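Side-chain contact in leucine aminopeptidase 2 (Saccharomyces cerevisiae, PDB 2XQ0), which removes N-terminal residues from peptides, preferring di- and tripeptides, with one catalytic zinc ion, and has low epoxide hydrolase activity in vitro: residues 149-154 against 202-207. Residues are numbered along the deposited sequence; the frame is centred on the assembly and turned at random.
Sequences IHARSL and IPAYLI
Ala151 and Ala204 meet methyl to methyl, their CB atoms 3.7 Å apart. The Ala151 CB also lies 3.7 Å from the backbone O of Ala204, so it packs on that residue's peptide as well as on its methyl. The contact is small and buried, mostly methyl packing. The nearest CA atoms of the two segments are those of Ala151 and Tyr205, 5.6 Å apart.

Each alanine sits in a short 3-10 turn. Ser153 N hydrogen-bonds to His150 O at 2.8 Å, and Ile207 N to Ala204 O at 3.1 Å. Asp159 touches Ala151 and is salt-bridged to Arg152. Ile149 CB lies over one face of the Arg152 guanidinium, 3.5 Å above its plane and offset toward the rim. CG of Tyr205 sits between its backbone N and C (chi1 78°), and the ring leads away from residues 149-154. That ring meets Trp317 edge-to-face. The Tyr205 side chain lies near Met276 of the substrate site, and about 6 Å from the bound bestatin at nearest atoms.

Both turns belong to the N-terminal domain of this M1 peptidase. Residues 149-154 lie in the loop between strands 141-144 and 165-172. Residues 202-207 link strand 201-202 to strand 209-211, and Ile207 packs on Phe167 of strand 165-172.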
loop_
_atom_site.group_PDB
_atom_site.type_symbol
_atom_site.label_atom_id
_atom_site.label_comp_id
_atom_site.label_asym_id
_atom_site.label_seq_id
_atom_site.Cartn_x
_atom_site.Cartn_y
_atom_site.Cartn_z
ATOM N N ILE A 149 0.521 12.405 0.084
ATOM C CA ILE A 149 0.152 13.800 0.387
ATOM C C ILE A 149 -1.189 14.281 -0.192
ATOM O O ILE A 149 -1.307 15.410 -0.682
ATOM C CB ILE A 149 1.261 14.775 -0.015
ATOM C CG1 ILE A 149 1.581 14.650 -1.513
ATOM C CG2 ILE A 149 2.525 14.503 0.849
ATOM C CD1 ILE A 149 2.531 15.749 -2.026
ATOM N N HIS A 150 -2.211 13.444 -0.105
ATOM C CA HIS A 150 -3.540 13.840 -0.585
ATOM C C HIS A 150 -4.467 14.284 0.551
ATOM O O HIS A 150 -5.585 14.745 0.293
ATOM C CB HIS A 150 -4.180 12.690 -1.371
ATOM C CG HIS A 150 -3.451 12.357 -2.634
ATOM N ND1 HIS A 150 -3.417 13.211 -3.715
ATOM C CD2 HIS A 150 -2.704 11.282 -2.978
ATOM C CE1 HIS A 150 -2.689 12.670 -4.676
ATOM N NE2 HIS A 150 -2.252 11.495 -4.258
ATOM N N ALA A 151 -4.032 14.139 1.800
ATOM C CA ALA A 151 -4.877 14.596 2.912
ATOM C C ALA A 151 -5.181 16.082 2.762
ATOM O O ALA A 151 -6.289 16.538 3.047
ATOM C CB ALA A 151 -4.232 14.309 4.240
ATOM N N ARG A 152 -4.193 16.839 2.294
ATOM C CA ARG A 152 -4.368 18.278 2.058
ATOM C C ARG A 152 -5.396 18.568 0.951
ATOM O O ARG A 152 -5.770 19.715 0.740
ATOM C CB ARG A 152 -3.022 18.933 1.708
ATOM C CG ARG A 152 -2.461 18.456 0.356
ATOM C CD ARG A 152 -0.998 18.867 0.120
ATOM N NE ARG A 152 -0.094 18.232 1.082
ATOM C CZ ARG A 152 1.237 18.302 1.066
ATOM N NH1 ARG A 152 1.883 19.015 0.141
ATOM N NH2 ARG A 152 1.931 17.654 1.997
ATOM N N SER A 153 -5.856 17.542 0.240
ATOM C CA SER A 153 -6.885 17.773 -0.788
ATOM C C SER A 153 -8.260 17.423 -0.227
ATOM O O SER A 153 -9.301 17.616 -0.887
ATOM C CB SER A 153 -6.567 16.960 -2.045
ATOM O OG SER A 153 -7.397 17.290 -3.137
ATOM N N LEU A 154 -8.261 16.905 1.002
ATOM C CA LEU A 154 -9.500 16.554 1.708
ATOM C C LEU A 154 -9.821 17.568 2.818
ATOM O O LEU A 154 -10.971 17.964 2.986
ATOM C CB LEU A 154 -9.421 15.138 2.296
ATOM C CG LEU A 154 -10.649 14.693 3.091
ATOM C CD1 LEU A 154 -11.907 14.713 2.208
ATOM C CD2 LEU A 154 -10.473 13.315 3.729
ATOM N N ILE A 202 -2.460 10.152 15.288
ATOM C CA ILE A 202 -2.134 9.677 13.938
ATOM C C ILE A 202 -1.775 10.823 12.973
ATOM O O ILE A 202 -2.192 11.963 13.186
ATOM C CB ILE A 202 -3.269 8.788 13.347
ATOM C CG1 ILE A 202 -4.626 9.531 13.266
ATOM C CG2 ILE A 202 -3.416 7.479 14.157
ATOM C CD1 ILE A 202 -5.634 8.858 12.300
ATOM N N PRO A 203 -0.957 10.531 11.940
ATOM C CA PRO A 203 -0.690 11.489 10.855
ATOM C C PRO A 203 -1.929 11.625 9.950
ATOM O O PRO A 203 -2.752 10.705 9.877
ATOM C CB PRO A 203 0.469 10.838 10.088
ATOM C CG PRO A 203 0.326 9.384 10.342
ATOM C CD PRO A 203 -0.266 9.244 11.726
ATOM N N ALA A 204 -2.061 12.758 9.273
ATOM C CA ALA A 204 -3.212 12.998 8.398
ATOM C C ALA A 204 -3.349 11.945 7.293
ATOM O O ALA A 204 -4.459 11.670 6.838
ATOM C CB ALA A 204 -3.140 14.406 7.779
ATOM N N TYR A 205 -2.233 11.378 6.842
ATOM C CA TYR A 205 -2.290 10.515 5.659
ATOM C C TYR A 205 -3.013 9.197 6.001
ATOM O O TYR A 205 -3.423 8.479 5.113
ATOM C CB TYR A 205 -0.907 10.260 5.059
ATOM C CG TYR A 205 -0.076 9.231 5.789
ATOM C CD1 TYR A 205 -0.294 7.868 5.598
ATOM C CD2 TYR A 205 0.925 9.617 6.653
ATOM C CE1 TYR A 205 0.468 6.933 6.250
ATOM C CE2 TYR A 205 1.690 8.684 7.325
ATOM C CZ TYR A 205 1.458 7.346 7.117
ATOM O OH TYR A 205 2.212 6.414 7.780
ATOM N N LEU A 206 -3.172 8.913 7.297
ATOM C CA LEU A 206 -3.850 7.697 7.763
ATOM C C LEU A 206 -5.364 7.872 7.912
ATOM O O LEU A 206 -6.091 6.904 8.151
ATOM C CB LEU A 206 -3.266 7.228 9.092
ATOM C CG LEU A 206 -1.865 6.621 8.971
ATOM C CD1 LEU A 206 -1.341 6.230 10.339
ATOM C CD2 LEU A 206 -1.923 5.413 8.070
ATOM N N ILE A 207 -5.838 9.105 7.783
ATOM C CA ILE A 207 -7.269 9.331 7.864
ATOM C C ILE A 207 -7.937 8.564 6.741
ATOM O O ILE A 207 -7.438 8.519 5.609
ATOM C CB ILE A 207 -7.646 10.807 7.801
ATOM C CG1 ILE A 207 -7.238 11.501 9.105
ATOM C CG2 ILE A 207 -9.149 10.968 7.567
ATOM C CD1 ILE A 207 -8.028 10.983 10.306
#